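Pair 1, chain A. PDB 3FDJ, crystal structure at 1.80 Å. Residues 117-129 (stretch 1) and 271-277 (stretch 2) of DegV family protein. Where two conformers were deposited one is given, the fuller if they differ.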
# COMPACT_ATOMS: atom_id res chain seq x y z
N SER A 117 0.95 -1.31 7.04
CA SER A 117 1.28 -1.89 5.77
C SER A 117 1.32 -0.82 4.66
O SER A 117 1.73 0.31 4.90
CB SER A 117 0.25 -2.98 5.47
OG SER A 117 0.65 -3.80 4.37
N THR A 118 0.95 -1.21 3.45
CA THR A 118 1.01 -0.34 2.28
C THR A 118 0.15 -0.93 1.18
O THR A 118 -0.31 -2.08 1.28
CB THR A 118 2.46 -0.19 1.78
OG1 THR A 118 2.55 0.95 0.91
CG2 THR A 118 2.94 -1.48 1.05
N GLY A 119 -0.05 -0.15 0.12
CA GLY A 119 -0.59 -0.63 -1.13
C GLY A 119 -1.86 -1.43 -0.99
O GLY A 119 -2.86 -0.92 -0.48
N PRO A 120 -1.85 -2.69 -1.47
CA PRO A 120 -3.10 -3.41 -1.51
C PRO A 120 -3.74 -3.69 -0.17
O PRO A 120 -4.95 -3.89 -0.11
CB PRO A 120 -2.74 -4.72 -2.24
CG PRO A 120 -1.29 -4.86 -2.07
CD PRO A 120 -0.77 -3.44 -2.12
N GLN A 121 -2.96 -3.70 0.91
CA GLN A 121 -3.55 -3.85 2.24
C GLN A 121 -4.33 -2.59 2.64
O GLN A 121 -5.42 -2.69 3.22
CB GLN A 121 -2.48 -4.26 3.27
CG GLN A 121 -3.05 -4.72 4.65
CD GLN A 121 -2.13 -5.70 5.41
OE1 GLN A 121 -0.94 -5.81 5.13
NE2 GLN A 121 -2.68 -6.36 6.43
N MSE A 122 -3.79 -1.42 2.31
CA MSE A 122 -4.51 -0.14 2.48
C MSE A 122 -5.78 -0.17 1.64
O MSE A 122 -6.85 0.21 2.12
CB MSE A 122 -3.64 1.07 2.08
CG MSE A 122 -2.42 1.24 2.96
SE MSE A 122 -1.31 2.68 2.34
CE MSE A 122 -2.58 4.19 2.66
N ARG A 123 -5.69 -0.67 0.40
CA ARG A 123 -6.89 -0.81 -0.43
C ARG A 123 -7.96 -1.69 0.21
O ARG A 123 -9.13 -1.31 0.22
CB ARG A 123 -6.56 -1.30 -1.85
CG ARG A 123 -7.77 -1.35 -2.70
CD ARG A 123 -7.45 -1.66 -4.13
NE ARG A 123 -8.70 -1.70 -4.88
CZ ARG A 123 -8.80 -1.51 -6.19
NH1 ARG A 123 -7.73 -1.29 -6.96
NH2 ARG A 123 -10.02 -1.53 -6.73
N ILE A 124 -7.56 -2.85 0.74
CA ILE A 124 -8.50 -3.75 1.40
C ILE A 124 -9.17 -3.07 2.61
O ILE A 124 -10.37 -3.23 2.84
CB ILE A 124 -7.83 -5.09 1.76
CG1 ILE A 124 -7.67 -5.93 0.49
CG2 ILE A 124 -8.64 -5.89 2.79
CD1 ILE A 124 -7.08 -7.34 0.69
N ILE A 125 -8.40 -2.34 3.39
CA ILE A 125 -8.97 -1.57 4.51
C ILE A 125 -10.02 -0.56 4.00
O ILE A 125 -11.14 -0.51 4.51
CB ILE A 125 -7.86 -0.89 5.33
CG1 ILE A 125 -7.01 -1.96 6.01
CG2 ILE A 125 -8.45 0.08 6.36
CD1 ILE A 125 -5.67 -1.45 6.59
N LEU A 126 -9.66 0.21 2.99
CA LEU A 126 -10.56 1.22 2.42
C LEU A 126 -11.85 0.58 1.92
O LEU A 126 -12.94 1.11 2.16
CB LEU A 126 -9.87 1.97 1.29
CG LEU A 126 -8.83 2.96 1.75
CD1 LEU A 126 -7.89 3.30 0.60
CD2 LEU A 126 -9.50 4.23 2.29
N GLU A 127 -11.72 -0.57 1.25
CA GLU A 127 -12.90 -1.27 0.76
C GLU A 127 -13.80 -1.79 1.88
O GLU A 127 -15.02 -1.88 1.71
CB GLU A 127 -12.53 -2.39 -0.19
CG GLU A 127 -11.93 -1.90 -1.52
CD GLU A 127 -11.63 -3.06 -2.45
OE1 GLU A 127 -12.35 -4.08 -2.36
OE2 GLU A 127 -10.69 -2.95 -3.27
N GLN A 128 -13.21 -2.19 3.00
CA GLN A 128 -14.00 -2.66 4.12
C GLN A 128 -14.72 -1.51 4.81
O GLN A 128 -15.86 -1.68 5.25
CB GLN A 128 -13.15 -3.46 5.11
CG GLN A 128 -13.97 -4.12 6.20
CD GLN A 128 -14.93 -5.19 5.70
OE1 GLN A 128 -14.82 -5.71 4.58
NE2 GLN A 128 -15.89 -5.53 6.55
N LEU A 129 -14.06 -0.35 4.89
CA LEU A 129 -14.68 0.85 5.42
C LEU A 129 -15.89 1.19 4.54
O LEU A 129 -17.00 1.44 5.06
CB LEU A 129 -13.70 2.01 5.45
CG LEU A 129 -12.59 1.93 6.51
CD1 LEU A 129 -11.52 2.99 6.23
CD2 LEU A 129 -13.21 2.01 7.92
N ILE A 271 5.86 -6.93 -7.36
CA ILE A 271 4.48 -7.32 -7.07
C ILE A 271 4.20 -7.11 -5.58
O ILE A 271 5.08 -7.38 -4.75
CB ILE A 271 4.25 -8.81 -7.39
CG1 ILE A 271 4.38 -9.07 -8.90
CG2 ILE A 271 2.90 -9.29 -6.85
CD1 ILE A 271 3.29 -8.46 -9.72
N ILE A 272 3.01 -6.64 -5.24
CA ILE A 272 2.56 -6.64 -3.85
C ILE A 272 1.13 -7.18 -3.82
O ILE A 272 0.31 -6.79 -4.64
CB ILE A 272 2.56 -5.24 -3.22
CG1 ILE A 272 3.83 -4.45 -3.55
CG2 ILE A 272 2.34 -5.36 -1.71
CD1 ILE A 272 3.77 -3.00 -3.05
N LEU A 273 0.85 -8.07 -2.89
CA LEU A 273 -0.49 -8.60 -2.75
C LEU A 273 -0.98 -8.56 -1.34
O LEU A 273 -0.21 -8.66 -0.39
CB LEU A 273 -0.63 -10.01 -3.34
CG LEU A 273 -0.22 -11.27 -2.62
CD1 LEU A 273 -1.25 -11.67 -1.51
CD2 LEU A 273 -0.10 -12.40 -3.66
N SER A 274 -2.27 -8.37 -1.20
CA SER A 274 -2.90 -8.45 0.09
C SER A 274 -4.16 -9.29 0.04
O SER A 274 -4.83 -9.37 -1.00
CB SER A 274 -3.19 -7.05 0.62
OG SER A 274 -3.68 -7.14 1.94
N CYS A 275 -4.46 -9.95 1.16
CA CYS A 275 -5.64 -10.82 1.23
C CYS A 275 -6.29 -10.80 2.59
O CYS A 275 -5.65 -10.53 3.60
CB CYS A 275 -5.28 -12.25 0.87
SG CYS A 275 -4.08 -13.00 1.95
N GLU A 276 -7.58 -11.12 2.60
CA GLU A 276 -8.30 -11.51 3.81
C GLU A 276 -7.98 -12.96 4.15
O GLU A 276 -7.96 -13.83 3.26
CB GLU A 276 -9.80 -11.49 3.58
CG GLU A 276 -10.41 -10.18 3.39
CD GLU A 276 -11.90 -10.28 3.06
OE1 GLU A 276 -12.35 -11.30 2.45
OE2 GLU A 276 -12.62 -9.32 3.39
N THR A 277 -7.80 -13.24 5.44
CA THR A 277 -7.58 -14.59 5.93
C THR A 277 -8.73 -14.99 6.86
O THR A 277 -9.57 -14.17 7.20
CB THR A 277 -6.25 -14.70 6.70
OG1 THR A 277 -6.26 -13.82 7.85
CG2 THR A 277 -5.06 -14.33 5.78
O HOH W 1 -14.69 -8.04 2.56

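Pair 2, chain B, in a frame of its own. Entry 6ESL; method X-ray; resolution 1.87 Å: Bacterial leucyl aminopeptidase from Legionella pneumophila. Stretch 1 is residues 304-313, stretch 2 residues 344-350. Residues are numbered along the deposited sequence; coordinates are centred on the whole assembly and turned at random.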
# COMPACT_ATOMS: atom_id res chain seq x y z
N THR B 304 -6.21 5.02 4.47
CA THR B 304 -6.19 3.71 5.08
C THR B 304 -4.70 3.32 5.39
O THR B 304 -3.80 3.82 4.77
CB THR B 304 -6.70 2.62 4.14
OG1 THR B 304 -6.04 2.63 2.89
CG2 THR B 304 -8.26 2.76 3.87
N ASP B 305 -4.54 2.37 6.28
CA ASP B 305 -3.27 1.85 6.71
C ASP B 305 -2.78 0.90 5.67
O ASP B 305 -3.45 -0.04 5.29
CB ASP B 305 -3.38 1.15 8.05
CG ASP B 305 -2.05 0.62 8.55
OD1 ASP B 305 -1.25 1.47 8.96
OD2 ASP B 305 -1.80 -0.65 8.51
N ARG B 306 -1.57 1.16 5.22
CA ARG B 306 -0.94 0.34 4.21
C ARG B 306 -0.77 -1.11 4.58
O ARG B 306 -1.18 -2.00 3.80
CB ARG B 306 0.40 1.01 3.80
CG ARG B 306 1.29 0.11 2.92
CD ARG B 306 2.51 0.86 2.45
NE ARG B 306 2.99 0.23 1.20
CZ ARG B 306 4.01 0.71 0.47
NH1 ARG B 306 4.65 1.85 0.83
NH2 ARG B 306 4.42 0.05 -0.59
N ASP B 307 -0.18 -1.43 5.73
CA ASP B 307 -0.04 -2.83 6.12
C ASP B 307 -1.37 -3.53 6.35
O ASP B 307 -1.55 -4.66 5.98
CB ASP B 307 0.85 -3.01 7.35
CG ASP B 307 2.30 -2.71 7.08
OD1 ASP B 307 2.72 -2.63 5.90
OD2 ASP B 307 3.05 -2.55 8.06
N LEU B 308 -2.34 -2.85 6.98
CA LEU B 308 -3.63 -3.54 7.22
C LEU B 308 -4.37 -3.81 5.90
O LEU B 308 -4.99 -4.86 5.73
CB LEU B 308 -4.49 -2.71 8.19
CG LEU B 308 -5.78 -3.41 8.67
CD1 LEU B 308 -5.44 -4.61 9.50
CD2 LEU B 308 -6.64 -2.43 9.45
N SER B 309 -4.25 -2.89 4.95
CA SER B 309 -4.85 -3.00 3.61
C SER B 309 -4.27 -4.16 2.84
O SER B 309 -5.01 -5.04 2.29
CB SER B 309 -4.73 -1.72 2.80
OG SER B 309 -5.29 -0.60 3.47
N ASN B 310 -2.96 -4.26 2.88
CA ASN B 310 -2.28 -5.47 2.32
C ASN B 310 -2.72 -6.76 2.98
O ASN B 310 -2.91 -7.75 2.30
CB ASN B 310 -0.74 -5.37 2.44
CG ASN B 310 -0.12 -4.28 1.54
OD1 ASN B 310 -0.72 -3.86 0.53
ND2 ASN B 310 1.16 -3.90 1.86
N TYR B 311 -2.89 -6.74 4.29
CA TYR B 311 -3.40 -7.90 4.97
C TYR B 311 -4.85 -8.31 4.49
O TYR B 311 -5.13 -9.47 4.27
CB TYR B 311 -3.40 -7.68 6.50
CG TYR B 311 -3.77 -8.87 7.26
CD1 TYR B 311 -3.00 -10.03 7.20
CD2 TYR B 311 -4.87 -8.85 8.13
CE1 TYR B 311 -3.36 -11.16 7.96
CE2 TYR B 311 -5.26 -9.95 8.84
CZ TYR B 311 -4.50 -11.10 8.80
OH TYR B 311 -4.87 -12.20 9.53
N LEU B 312 -5.71 -7.32 4.32
CA LEU B 312 -7.01 -7.62 3.72
C LEU B 312 -6.86 -8.30 2.36
O LEU B 312 -7.57 -9.19 2.07
CB LEU B 312 -7.88 -6.36 3.50
CG LEU B 312 -8.48 -5.66 4.65
CD1 LEU B 312 -9.52 -4.69 4.01
CD2 LEU B 312 -9.13 -6.54 5.66
N ALA B 313 -5.97 -7.83 1.52
CA ALA B 313 -5.74 -8.46 0.21
C ALA B 313 -5.42 -9.94 0.38
O ALA B 313 -5.99 -10.77 -0.30
CB ALA B 313 -4.65 -7.71 -0.58
N ILE B 344 -5.02 5.38 13.92
CA ILE B 344 -5.39 4.02 14.30
C ILE B 344 -5.46 3.26 12.97
O ILE B 344 -6.11 3.74 12.06
CB ILE B 344 -6.70 4.05 15.08
CG1 ILE B 344 -6.42 4.67 16.48
CG2 ILE B 344 -7.24 2.65 15.22
CD1 ILE B 344 -7.66 5.08 17.29
N PRO B 345 -4.78 2.09 12.84
CA PRO B 345 -4.76 1.36 11.58
C PRO B 345 -6.19 0.94 11.11
O PRO B 345 -6.92 0.38 11.90
CB PRO B 345 -3.90 0.13 11.91
CG PRO B 345 -2.93 0.64 12.95
CD PRO B 345 -3.90 1.42 13.82
N ALA B 346 -6.56 1.32 9.88
CA ALA B 346 -7.89 1.17 9.38
C ALA B 346 -7.87 0.83 7.92
O ALA B 346 -6.98 1.28 7.16
CB ALA B 346 -8.70 2.44 9.62
N ALA B 347 -8.81 0.02 7.52
CA ALA B 347 -8.83 -0.48 6.13
C ALA B 347 -10.28 -0.53 5.65
O ALA B 347 -11.20 -0.62 6.48
CB ALA B 347 -8.22 -1.85 6.04
N PHE B 348 -10.42 -0.52 4.30
CA PHE B 348 -11.70 -0.34 3.64
C PHE B 348 -11.73 -1.22 2.34
O PHE B 348 -11.28 -0.79 1.26
CB PHE B 348 -11.97 1.13 3.34
CG PHE B 348 -13.24 1.41 2.60
CD1 PHE B 348 -14.37 0.63 2.75
CD2 PHE B 348 -13.33 2.47 1.74
CE1 PHE B 348 -15.52 0.90 1.97
CE2 PHE B 348 -14.49 2.77 1.00
CZ PHE B 348 -15.62 2.01 1.16
N PRO B 349 -12.29 -2.43 2.46
CA PRO B 349 -12.60 -3.17 1.26
C PRO B 349 -14.00 -2.80 0.74
O PRO B 349 -14.87 -2.47 1.56
CB PRO B 349 -12.61 -4.60 1.76
CG PRO B 349 -13.13 -4.48 3.19
CD PRO B 349 -12.79 -3.11 3.68
N CYS B 350 -14.21 -2.85 -0.58
CA CYS B 350 -15.44 -2.36 -1.17
C CYS B 350 -15.83 -3.10 -2.42
O CYS B 350 -15.07 -3.83 -3.03
CB CYS B 350 -15.34 -0.80 -1.40
SG CYS B 350 -16.81 0.09 -1.95
O HOH W 2 -8.01 -0.58 2.73

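Pairs 1 and 2 each set the first turns of a helix against an extended segment, and the N, CA and C atoms of 14 central residues superpose with an RMSD of 1.0 Å. In pair 1 the axes of helix 120-129 and strand 271-276 approach to 7.3 Å, their N-to-C directions 34° apart. The helix of pair 2 begins at 306 and packs on a segment containing two short strand pieces. The buried areas are similar, 366 Å² in pair 1 and 396 Å² in pair 2.

The first inward match on the helix is Pro120(A) with Leu308(B), whose CA atoms fall 0.7 Å apart and whose CA-to-CB bonds point toward the partner stretch. The compact ring of Pro120(A) lies directly over the strand: its CG is 3.6 Å from Ile272(A) O, and its CD is 3.7 Å from Ile272(A) CG2. Leu308(B), with chi1 t and chi2 p, instead reaches over with a branch, placing CD2 3.7 Å from Pro345(B) O and 3.8 Å from Ala347(B) CB. Proline thus occurs on the helix in pair 1, but on the extended segment in pair 2, where Pro345(B) matches Ile272(A) at 1.4 Å. Ile272(A) points toward the helix, whereas Pro345(B) points sideways, and the side-chain centres differ by 3.4 Å.

One turn on, Ile124(A) and Leu312(B) match at 0.7 Å, with side-chain centres 1.2 Å apart and the same m, t rotamer. Ile124(A) CD1 rests 3.5 Å from Ser274(A) O and 3.6 Å from Ser274(A) OG. Leu312(B) CD1 meets carbon instead, 3.7 Å from Ala347(B) CB and 3.6 Å from Pro349(B) CD.

Between these turns, Ser274(A) and Ala347(B) match at 0.5 Å, and each has the largest covered area on its segment. Both are small, which suits the close backbone approach: the CA atoms of Gln121(A) and Ser274(A) are 5.1 Å apart. Ser274(A) OG lies 3.3 Å from Gln121(A) CA and is hydrogen-bonded elsewhere in the structure. Ala347(B), whose side chain is a single methyl, places CB 3.8 Å from Leu308(B) CD2 and 3.7 Å from Leu312(B) CD1.

Gln121(A) and Ser309(B), matched at 0.3 Å, both point sideways, and each makes a hydrogen bond within its own stretch. Gln121(A) OE1 accepts from Ser117(A) OG at 2.7 Å; Ser309(B) OG donates to Asp305(B) O at 2.6 Å.

The polar links differ most. No direct hydrogen bond crosses pair 1, but water 1 donates to Gln128(A) OE1 (3.1 Å) and Glu276(A) OE2 (2.6 Å), bridging atoms themselves 4.4 Å apart. In pair 2, Asp305(B) N donates to Ala346(B) O at 2.8 Å and 170°, a nearly linear bond just before the helix. The Asp305(B) side chain also caps that helix, OD2 accepting from Leu308(B) N at 2.7 Å. Water 2 adds a second link, donating to Ser309(B) OG (2.8 Å) and accepting from Phe348(B) N (2.9 Å).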